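Local coordinates for protein putative antibiotic biosynthesis monooxygenase (Bordetella bronchiseptica, PDB 3GZ7) that probably acts as a monooxygenase of the antibiotic biosynthesis family, and forms a dimeric alpha-beta barrel, at residues L47-H60 with L71-F85. Residues are numbered along the deposited sequence; the frame is centred on the assembly and turned at random.
Sequences LFMRARGCHGVALH and LVVDWETVDNHMVDF
Phe48, at the end of helix 34-49, lays one face of its ring against Phe85 of helix 78-85 in an offset stack, with centroids 4.7 Å apart and planes 19° from parallel. The CG of Phe48 stands anti to its carbonyl carbon (chi1 -79°), bringing the ring end close to Val73 and Trp75. There the edge of Phe48 meets Trp75, CD1 lying 4.0 Å from CZ2, while CZ reaches Leu71 CD2 and Trp94 adds an edge-to-face partner. The flat indole is wide enough to meet several neighbours together: Cys54 SG sits over its six-membered ring, 4.4 Å from the centroid, Ala51 CB is small enough to pack at its edge, near its plane, and NE1 is hydrogen-bonded to Glu23 OE1 of strand 21-28. Strands 54-62 and 68-75 form the antiparallel hairpin of a ferredoxin-like alpha-beta fold, whose sheet continues into the second subunit from His60, as expected of a dimeric alpha-beta barrel. Ala58 and Val72 form a hydrogen-bonded pair, whereas Val57 and Val73 bring CG2 and CG1 together on the helix-covered face. Gly53 readily takes up the positive phi of the type II turn 51-54, its CA 3.6 Å from Asn80 OD1. At the solvent-facing end of the hairpin, Glu76 OE2 meets the edge of the His55 ring at NE2, a hydrogen bond modelled too short to trust in detail. Asp84 OD2 takes a bond from Asn80 ND2 and lies over the face of the Arg52 guanidinium, 3.7 Å from NE, a long salt bridge of charge alone.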
ATOM      1  N   LEU A  47       3.770 -16.593  12.400  1.00 24.58           N
ATOM      2  CA  LEU A  47       3.704 -15.715  13.580  1.00 23.29           C
ATOM      3  C   LEU A  47       2.586 -14.725  13.498  1.00 25.51           C
ATOM      4  O   LEU A  47       1.873 -14.491  14.488  1.00 30.17           O
ATOM      5  CB  LEU A  47       5.025 -14.922  13.785  1.00 23.80           C
ATOM      6  CG  LEU A  47       6.269 -15.745  14.133  1.00 23.71           C
ATOM      7  CD1 LEU A  47       7.592 -14.911  14.243  1.00 21.39           C
ATOM      8  CD2 LEU A  47       5.986 -16.552  15.389  1.00 27.11           C
ATOM      9  N   PHE A  48       2.470 -14.073  12.347  1.00 25.39           N
ATOM     10  CA  PHE A  48       1.389 -13.121  12.121  1.00 25.59           C
ATOM     11  C   PHE A  48       0.003 -13.801  11.999  1.00 26.55           C
ATOM     12  O   PHE A  48      -0.950 -13.349  12.610  1.00 26.96           O
ATOM     13  CB  PHE A  48       1.639 -12.290  10.850  1.00 25.63           C
ATOM     14  CG  PHE A  48       2.623 -11.149  11.024  1.00 23.94           C
ATOM     15  CD1 PHE A  48       2.199  -9.911  11.484  1.00 28.76           C
ATOM     16  CD2 PHE A  48       3.948 -11.299  10.674  1.00 22.40           C
ATOM     17  CE1 PHE A  48       3.079  -8.859  11.622  1.00 25.07           C
ATOM     18  CE2 PHE A  48       4.814 -10.250  10.824  1.00 19.92           C
ATOM     19  CZ  PHE A  48       4.376  -9.032  11.296  1.00 19.50           C
HETATM   20  N   MSE A  49      -0.094 -14.868  11.194  0.70 27.87           N
HETATM   21  CA  MSE A  49      -1.382 -15.567  10.932  0.70 28.12           C
HETATM   22  C   MSE A  49      -2.024 -16.046  12.200  0.70 25.06           C
HETATM   23  O   MSE A  49      -3.241 -15.966  12.365  0.70 29.14           O
HETATM   24  CB  MSE A  49      -1.205 -16.795   9.999  0.70 30.72           C
HETATM   25  CG  MSE A  49      -0.709 -16.506   8.559  0.70 35.43           C
HETATM   26 SE   MSE A  49      -1.810 -15.258   7.528  0.53 37.62          SE
HETATM   27  CE  MSE A  49      -3.402 -16.360   7.103  0.70 22.03           C
ATOM     28  N   ARG A  50      -1.212 -16.558  13.102  1.00 24.92           N
ATOM     29  CA  ARG A  50      -1.696 -16.937  14.436  1.00 24.76           C
ATOM     30  C   ARG A  50      -1.847 -15.755  15.449  1.00 24.73           C
ATOM     31  O   ARG A  50      -2.312 -15.980  16.564  1.00 24.01           O
ATOM     32  CB  ARG A  50      -0.829 -18.049  15.037  1.00 21.24           C
ATOM     33  CG  ARG A  50       0.382 -17.587  15.750  1.00 26.46           C
ATOM     34  CD  ARG A  50       1.344 -18.741  15.878  1.00 27.09           C
ATOM     35  NE  ARG A  50       2.527 -18.396  16.661  1.00 29.67           N
ATOM     36  CZ  ARG A  50       3.669 -19.079  16.614  1.00 29.04           C
ATOM     37  NH1 ARG A  50       3.783 -20.138  15.831  1.00 33.88           N
ATOM     38  NH2 ARG A  50       4.689 -18.715  17.354  1.00 34.45           N
ATOM     39  N   ALA A  51      -1.491 -14.519  15.082  1.00 23.72           N
ATOM     40  CA  ALA A  51      -1.710 -13.378  15.973  1.00 20.26           C
ATOM     41  C   ALA A  51      -3.201 -13.120  16.122  1.00 19.73           C
ATOM     42  O   ALA A  51      -3.979 -13.341  15.190  1.00 20.55           O
ATOM     43  CB  ALA A  51      -1.015 -12.141  15.458  1.00 21.34           C
ATOM     44  N   ARG A  52      -3.606 -12.683  17.308  1.00 18.28           N
ATOM     45  CA  ARG A  52      -5.004 -12.312  17.583  1.00 17.63           C
ATOM     46  C   ARG A  52      -5.573 -11.294  16.575  1.00 17.50           C
ATOM     47  O   ARG A  52      -4.992 -10.215  16.408  1.00 13.78           O
ATOM     48  CB  ARG A  52      -5.071 -11.711  18.969  1.00 19.61           C
ATOM     49  CG  ARG A  52      -6.449 -11.208  19.397  1.00 23.15           C
ATOM     50  CD  ARG A  52      -6.387 -10.776  20.835  1.00 19.13           C
ATOM     51  NE  ARG A  52      -7.652 -10.226  21.251  1.00 31.80           N
ATOM     52  CZ  ARG A  52      -7.944  -9.892  22.497  1.00 33.22           C
ATOM     53  NH1 ARG A  52      -7.048 -10.050  23.467  1.00 32.73           N
ATOM     54  NH2 ARG A  52      -9.146  -9.396  22.761  1.00 38.33           N
ATOM     55  N   GLY A  53      -6.663 -11.663  15.882  1.00 15.43           N
ATOM     56  CA  GLY A  53      -7.313 -10.811  14.908  1.00 16.27           C
ATOM     57  C   GLY A  53      -6.634 -10.561  13.570  1.00 15.91           C
ATOM     58  O   GLY A  53      -7.050  -9.657  12.842  1.00 15.98           O
ATOM     59  N   CYS A  54      -5.577 -11.318  13.283  1.00 16.97           N
ATOM     60  CA  CYS A  54      -4.887 -11.282  12.021  1.00 18.02           C
ATOM     61  C   CYS A  54      -5.560 -12.218  11.014  1.00 20.12           C
ATOM     62  O   CYS A  54      -5.727 -13.406  11.306  1.00 16.79           O
ATOM     63  CB  CYS A  54      -3.413 -11.727  12.181  1.00 21.54           C
ATOM     64  SG  CYS A  54      -2.402 -11.399  10.723  1.00 20.77           S
ATOM     65  N   HIS A  55      -5.914 -11.663   9.845  1.00 19.11           N
ATOM     66  CA  HIS A  55      -6.489 -12.395   8.717  1.00 19.79           C
ATOM     67  C   HIS A  55      -5.700 -12.277   7.426  1.00 19.07           C
ATOM     68  O   HIS A  55      -6.282 -12.386   6.368  1.00 20.01           O
ATOM     69  CB  HIS A  55      -7.915 -11.904   8.471  1.00 20.58           C
ATOM     70  CG  HIS A  55      -8.782 -12.043   9.683  1.00 24.90           C
ATOM     71  ND1 HIS A  55      -9.471 -13.200   9.971  1.00 23.42           N
ATOM     72  CD2 HIS A  55      -9.002 -11.204  10.722  1.00 24.33           C
ATOM     73  CE1 HIS A  55     -10.094 -13.061  11.127  1.00 25.67           C
ATOM     74  NE2 HIS A  55      -9.817 -11.862  11.610  1.00 20.04           N
ATOM     75  N   GLY A  56      -4.380 -12.079   7.491  1.00 18.02           N
ATOM     76  CA  GLY A  56      -3.553 -12.108   6.277  1.00 18.17           C
ATOM     77  C   GLY A  56      -2.302 -11.241   6.360  1.00 19.61           C
ATOM     78  O   GLY A  56      -2.328 -10.213   7.048  1.00 19.10           O
ATOM     79  N   VAL A  57      -1.239 -11.702   5.674  1.00 18.02           N
ATOM     80  CA  VAL A  57       0.071 -11.080   5.559  1.00 17.73           C
ATOM     81  C   VAL A  57       0.618 -11.208   4.114  1.00 18.82           C
ATOM     82  O   VAL A  57       0.749 -12.317   3.567  1.00 21.61           O
ATOM     83  CB  VAL A  57       1.062 -11.762   6.512  1.00 22.84           C
ATOM     84  CG1 VAL A  57       2.436 -11.051   6.500  1.00 17.68           C
ATOM     85  CG2 VAL A  57       0.494 -11.753   7.897  1.00 27.32           C
ATOM     86  N   ALA A  58       0.929 -10.073   3.495  1.00 15.46           N
ATOM     87  CA  ALA A  58       1.478 -10.004   2.132  1.00 12.43           C
ATOM     88  C   ALA A  58       2.741  -9.081   2.112  1.00 14.91           C
ATOM     89  O   ALA A  58       2.854  -8.100   2.892  1.00 15.31           O
ATOM     90  CB  ALA A  58       0.401  -9.480   1.186  1.00  9.91           C
ATOM     91  N   LEU A  59       3.699  -9.445   1.274  1.00 14.02           N
ATOM     92  CA  LEU A  59       4.981  -8.740   1.135  1.00 13.75           C
ATOM     93  C   LEU A  59       5.059  -8.255  -0.303  1.00 13.08           C
ATOM     94  O   LEU A  59       4.816  -9.029  -1.240  1.00 12.34           O
ATOM     95  CB  LEU A  59       6.175  -9.655   1.477  1.00 11.20           C
ATOM     96  CG  LEU A  59       7.573  -9.007   1.418  1.00 12.44           C
ATOM     97  CD1 LEU A  59       7.682  -7.838   2.401  1.00  3.55           C
ATOM     98  CD2 LEU A  59       8.653 -10.070   1.649  1.00 10.59           C
ATOM     99  N   HIS A  60       5.283  -6.964  -0.477  1.00 12.12           N
ATOM    100  CA  HIS A  60       5.403  -6.370  -1.796  1.00 12.06           C
ATOM    101  C   HIS A  60       6.770  -5.730  -1.902  1.00 11.97           C
ATOM    102  O   HIS A  60       7.315  -5.288  -0.911  1.00  9.79           O
ATOM    103  CB  HIS A  60       4.311  -5.311  -2.064  1.00 11.29           C
ATOM    104  CG  HIS A  60       2.919  -5.835  -2.032  1.00 14.34           C
ATOM    105  ND1 HIS A  60       2.275  -6.296  -3.156  1.00 23.52           N
ATOM    106  CD2 HIS A  60       2.053  -6.001  -1.003  1.00 24.47           C
ATOM    107  CE1 HIS A  60       1.068  -6.723  -2.817  1.00 22.67           C
ATOM    108  NE2 HIS A  60       0.912  -6.558  -1.519  1.00 16.07           N
ATOM    109  N   LEU A  71       5.131  -4.402   3.752  1.00 12.76           N
ATOM    110  CA  LEU A  71       4.339  -5.472   4.382  1.00 13.79           C
ATOM    111  C   LEU A  71       2.926  -4.958   4.581  1.00 12.54           C
ATOM    112  O   LEU A  71       2.768  -3.896   5.173  1.00 10.00           O
ATOM    113  CB  LEU A  71       4.933  -5.912   5.709  1.00  9.00           C
ATOM    114  CG  LEU A  71       4.521  -7.265   6.304  1.00 15.58           C
ATOM    115  CD1 LEU A  71       5.220  -8.446   5.545  1.00  2.46           C
ATOM    116  CD2 LEU A  71       4.852  -7.304   7.804  1.00  9.81           C
ATOM    117  N   VAL A  72       1.931  -5.720   4.099  1.00 11.25           N
ATOM    118  CA  VAL A  72       0.503  -5.398   4.294  1.00 13.80           C
ATOM    119  C   VAL A  72      -0.109  -6.509   5.128  1.00 14.77           C
ATOM    120  O   VAL A  72      -0.062  -7.676   4.732  1.00 16.07           O
ATOM    121  CB  VAL A  72      -0.224  -5.215   2.924  1.00 13.19           C
ATOM    122  CG1 VAL A  72      -1.720  -4.855   3.098  1.00 17.27           C
ATOM    123  CG2 VAL A  72       0.531  -4.161   2.111  1.00  9.14           C
ATOM    124  N   VAL A  73      -0.592  -6.148   6.331  1.00 16.22           N
ATOM    125  CA  VAL A  73      -1.129  -7.099   7.307  1.00 14.65           C
ATOM    126  C   VAL A  73      -2.575  -6.749   7.578  1.00 14.39           C
ATOM    127  O   VAL A  73      -2.883  -5.598   7.847  1.00 15.79           O
ATOM    128  CB  VAL A  73      -0.328  -7.101   8.632  1.00 13.43           C
ATOM    129  CG1 VAL A  73      -0.822  -8.187   9.540  1.00 10.15           C
ATOM    130  CG2 VAL A  73       1.157  -7.288   8.356  1.00 10.64           C
ATOM    131  N   ASP A  74      -3.462  -7.745   7.483  1.00 15.23           N
ATOM    132  CA  ASP A  74      -4.896  -7.557   7.749  1.00 15.53           C
ATOM    133  C   ASP A  74      -5.181  -7.821   9.208  1.00 14.51           C
ATOM    134  O   ASP A  74      -4.881  -8.888   9.698  1.00 13.60           O
ATOM    135  CB  ASP A  74      -5.741  -8.458   6.849  1.00 17.47           C
ATOM    136  CG  ASP A  74      -5.409  -8.249   5.374  1.00 17.69           C
ATOM    137  OD1 ASP A  74      -5.674  -7.180   4.812  1.00 25.68           O
ATOM    138  OD2 ASP A  74      -4.785  -9.143   4.794  1.00 36.39           O
ATOM    139  N   TRP A  75      -5.719  -6.790   9.878  1.00 15.61           N
ATOM    140  CA  TRP A  75      -6.133  -6.794  11.274  1.00  9.89           C
ATOM    141  C   TRP A  75      -7.603  -6.441  11.409  1.00 11.35           C
ATOM    142  O   TRP A  75      -8.137  -5.618  10.679  1.00 10.63           O
ATOM    143  CB  TRP A  75      -5.283  -5.791  12.082  1.00  8.74           C
ATOM    144  CG  TRP A  75      -3.774  -6.063  12.086  1.00 11.80           C
ATOM    145  CD1 TRP A  75      -2.796  -5.388  11.364  1.00  6.61           C
ATOM    146  CD2 TRP A  75      -3.083  -7.062  12.851  1.00  9.55           C
ATOM    147  NE1 TRP A  75      -1.563  -5.901  11.669  1.00 13.40           N
ATOM    148  CE2 TRP A  75      -1.709  -6.951  12.542  1.00 12.97           C
ATOM    149  CE3 TRP A  75      -3.498  -8.064  13.745  1.00 19.90           C
ATOM    150  CZ2 TRP A  75      -0.751  -7.781  13.114  1.00 12.07           C
ATOM    151  CZ3 TRP A  75      -2.553  -8.897  14.293  1.00 11.05           C
ATOM    152  CH2 TRP A  75      -1.186  -8.760  13.968  1.00 12.08           C
ATOM    153  N   GLU A  76      -8.264  -7.052  12.381  1.00 15.95           N
ATOM    154  CA  GLU A  76      -9.652  -6.683  12.695  1.00 16.27           C
ATOM    155  C   GLU A  76      -9.761  -5.278  13.255  1.00 17.68           C
ATOM    156  O   GLU A  76     -10.673  -4.542  12.895  1.00 18.52           O
ATOM    157  CB  GLU A  76     -10.284  -7.687  13.672  1.00 15.85           C
ATOM    158  CG  GLU A  76     -10.658  -9.029  13.026  1.00 17.69           C
ATOM    159  CD  GLU A  76     -10.985 -10.141  14.077  1.00 17.67           C
ATOM    160  OE1 GLU A  76     -11.322  -9.802  15.228  1.00 15.33           O
ATOM    161  OE2 GLU A  76     -10.933 -11.349  13.717  1.00 21.07           O
ATOM    162  N   THR A  77      -8.837  -4.946  14.158  1.00 16.90           N
ATOM    163  CA  THR A  77      -8.683  -3.628  14.742  1.00 15.50           C
ATOM    164  C   THR A  77      -7.193  -3.193  14.783  1.00 14.47           C
ATOM    165  O   THR A  77      -6.294  -4.039  14.741  1.00 15.65           O
ATOM    166  CB  THR A  77      -9.199  -3.588  16.215  1.00 15.23           C
ATOM    167  OG1 THR A  77      -8.262  -4.247  17.075  1.00 17.86           O
ATOM    168  CG2 THR A  77     -10.587  -4.225  16.337  1.00 10.06           C
ATOM    169  N   VAL A  78      -6.960  -1.881  14.884  1.00 13.33           N
ATOM    170  CA  VAL A  78      -5.598  -1.325  15.061  1.00 15.77           C
ATOM    171  C   VAL A  78      -5.021  -1.827  16.374  1.00 13.23           C
ATOM    172  O   VAL A  78      -3.807  -2.105  16.434  1.00 12.52           O
ATOM    173  CB  VAL A  78      -5.518   0.268  14.975  1.00 15.19           C
ATOM    174  CG1 VAL A  78      -4.074   0.846  15.375  1.00  2.91           C
ATOM    175  CG2 VAL A  78      -5.943   0.766  13.611  1.00 13.23           C
ATOM    176  N   ASP A  79      -5.848  -1.952  17.424  1.00 13.05           N
ATOM    177  CA  ASP A  79      -5.288  -2.466  18.715  1.00 13.96           C
ATOM    178  C   ASP A  79      -4.821  -3.913  18.606  1.00 15.98           C
ATOM    179  O   ASP A  79      -3.893  -4.309  19.307  1.00 16.86           O
ATOM    180  CB  ASP A  79      -6.245  -2.390  19.879  1.00 17.44           C
ATOM    181  CG  ASP A  79      -6.518  -0.983  20.341  1.00 18.19           C
ATOM    182  OD1 ASP A  79      -5.713  -0.042  20.160  1.00 21.51           O
ATOM    183  OD2 ASP A  79      -7.590  -0.847  20.923  1.00 28.87           O
ATOM    184  N   ASN A  80      -5.450  -4.718  17.754  1.00 14.37           N
ATOM    185  CA  ASN A  80      -4.966  -6.104  17.556  1.00 13.11           C
ATOM    186  C   ASN A  80      -3.512  -6.079  17.137  1.00 13.74           C
ATOM    187  O   ASN A  80      -2.718  -6.925  17.550  1.00 12.11           O
ATOM    188  CB  ASN A  80      -5.769  -6.843  16.494  1.00 13.19           C
ATOM    189  CG  ASN A  80      -7.126  -7.321  16.990  1.00 20.69           C
ATOM    190  OD1 ASN A  80      -8.062  -7.518  16.177  1.00 11.92           O
ATOM    191  ND2 ASN A  80      -7.243  -7.539  18.307  1.00 13.19           N
ATOM    192  N   HIS A  81      -3.154  -5.080  16.334  1.00 13.98           N
ATOM    193  CA  HIS A  81      -1.752  -4.856  15.999  1.00 11.50           C
ATOM    194  C   HIS A  81      -0.909  -4.142  17.061  1.00 10.15           C
ATOM    195  O   HIS A  81       0.124  -4.645  17.501  1.00  5.75           O
ATOM    196  CB  HIS A  81      -1.650  -4.081  14.676  1.00 15.58           C
ATOM    197  CG  HIS A  81      -0.245  -3.777  14.294  1.00 13.54           C
ATOM    198  ND1 HIS A  81       0.110  -2.593  13.717  1.00  6.05           N
ATOM    199  CD2 HIS A  81       0.897  -4.457  14.503  1.00 12.55           C
ATOM    200  CE1 HIS A  81       1.418  -2.568  13.541  1.00 14.35           C
ATOM    201  NE2 HIS A  81       1.923  -3.679  14.030  1.00  8.49           N
HETATM  202  N   MSE A  82      -1.330  -2.945  17.442  1.00 12.37           N
HETATM  203  CA  MSE A  82      -0.453  -2.024  18.165  1.00 11.65           C
HETATM  204  C   MSE A  82      -0.338  -2.328  19.648  1.00 12.93           C
HETATM  205  O   MSE A  82       0.670  -2.005  20.269  1.00 14.05           O
HETATM  206  CB  MSE A  82      -0.920  -0.590  17.937  1.00 12.96           C
HETATM  207  CG  MSE A  82      -0.751  -0.141  16.429  1.00  9.57           C
HETATM  208 SE   MSE A  82       1.095   0.166  15.972  0.75  2.00          SE
HETATM  209  CE  MSE A  82       1.318   1.759  16.981  1.00  3.88           C
ATOM    210  N   VAL A  83      -1.362  -2.978  20.196  1.00 11.34           N
ATOM    211  CA  VAL A  83      -1.369  -3.448  21.563  1.00  9.32           C
ATOM    212  C   VAL A  83      -1.059  -4.937  21.581  1.00 11.76           C
ATOM    213  O   VAL A  83       0.007  -5.354  22.069  1.00  9.66           O
ATOM    214  CB  VAL A  83      -2.751  -3.086  22.281  1.00 10.27           C
ATOM    215  CG1 VAL A  83      -2.901  -3.700  23.687  1.00  7.12           C
ATOM    216  CG2 VAL A  83      -2.951  -1.570  22.358  1.00  4.03           C
ATOM    217  N   ASP A  84      -1.959  -5.752  21.011  1.00 14.26           N
ATOM    218  CA  ASP A  84      -1.858  -7.229  21.156  1.00 13.54           C
ATOM    219  C   ASP A  84      -0.593  -7.829  20.498  1.00 13.31           C
ATOM    220  O   ASP A  84       0.183  -8.534  21.166  1.00 13.53           O
ATOM    221  CB  ASP A  84      -3.166  -7.959  20.697  1.00 11.77           C
ATOM    222  CG  ASP A  84      -4.405  -7.418  21.393  1.00 12.29           C
ATOM    223  OD1 ASP A  84      -4.265  -7.056  22.571  1.00 16.41           O
ATOM    224  OD2 ASP A  84      -5.498  -7.292  20.774  1.00 14.58           O
ATOM    225  N   PHE A  85      -0.392  -7.576  19.213  1.00 13.08           N
ATOM    226  CA  PHE A  85       0.748  -8.167  18.521  1.00 15.75           C
ATOM    227  C   PHE A  85       2.051  -7.593  19.075  1.00 15.45           C
ATOM    228  O   PHE A  85       2.999  -8.323  19.374  1.00 16.19           O
ATOM    229  CB  PHE A  85       0.684  -7.996  16.991  1.00 17.05           C
ATOM    230  CG  PHE A  85       1.918  -8.506  16.275  1.00 14.84           C
ATOM    231  CD1 PHE A  85       2.111  -9.857  16.084  1.00 21.80           C
ATOM    232  CD2 PHE A  85       2.896  -7.632  15.846  1.00 23.09           C
ATOM    233  CE1 PHE A  85       3.261 -10.321  15.448  1.00 21.06           C
ATOM    234  CE2 PHE A  85       4.050  -8.084  15.241  1.00 18.99           C
ATOM    235  CZ  PHE A  85       4.228  -9.417  15.035  1.00 19.81           C
TER
HETATM  236  O   HOH W   1      -2.543  -9.524  17.632  1.00 11.45           O
HETATM  237  O   HOH W   2      -9.719  -9.416  18.788  1.00 30.66           O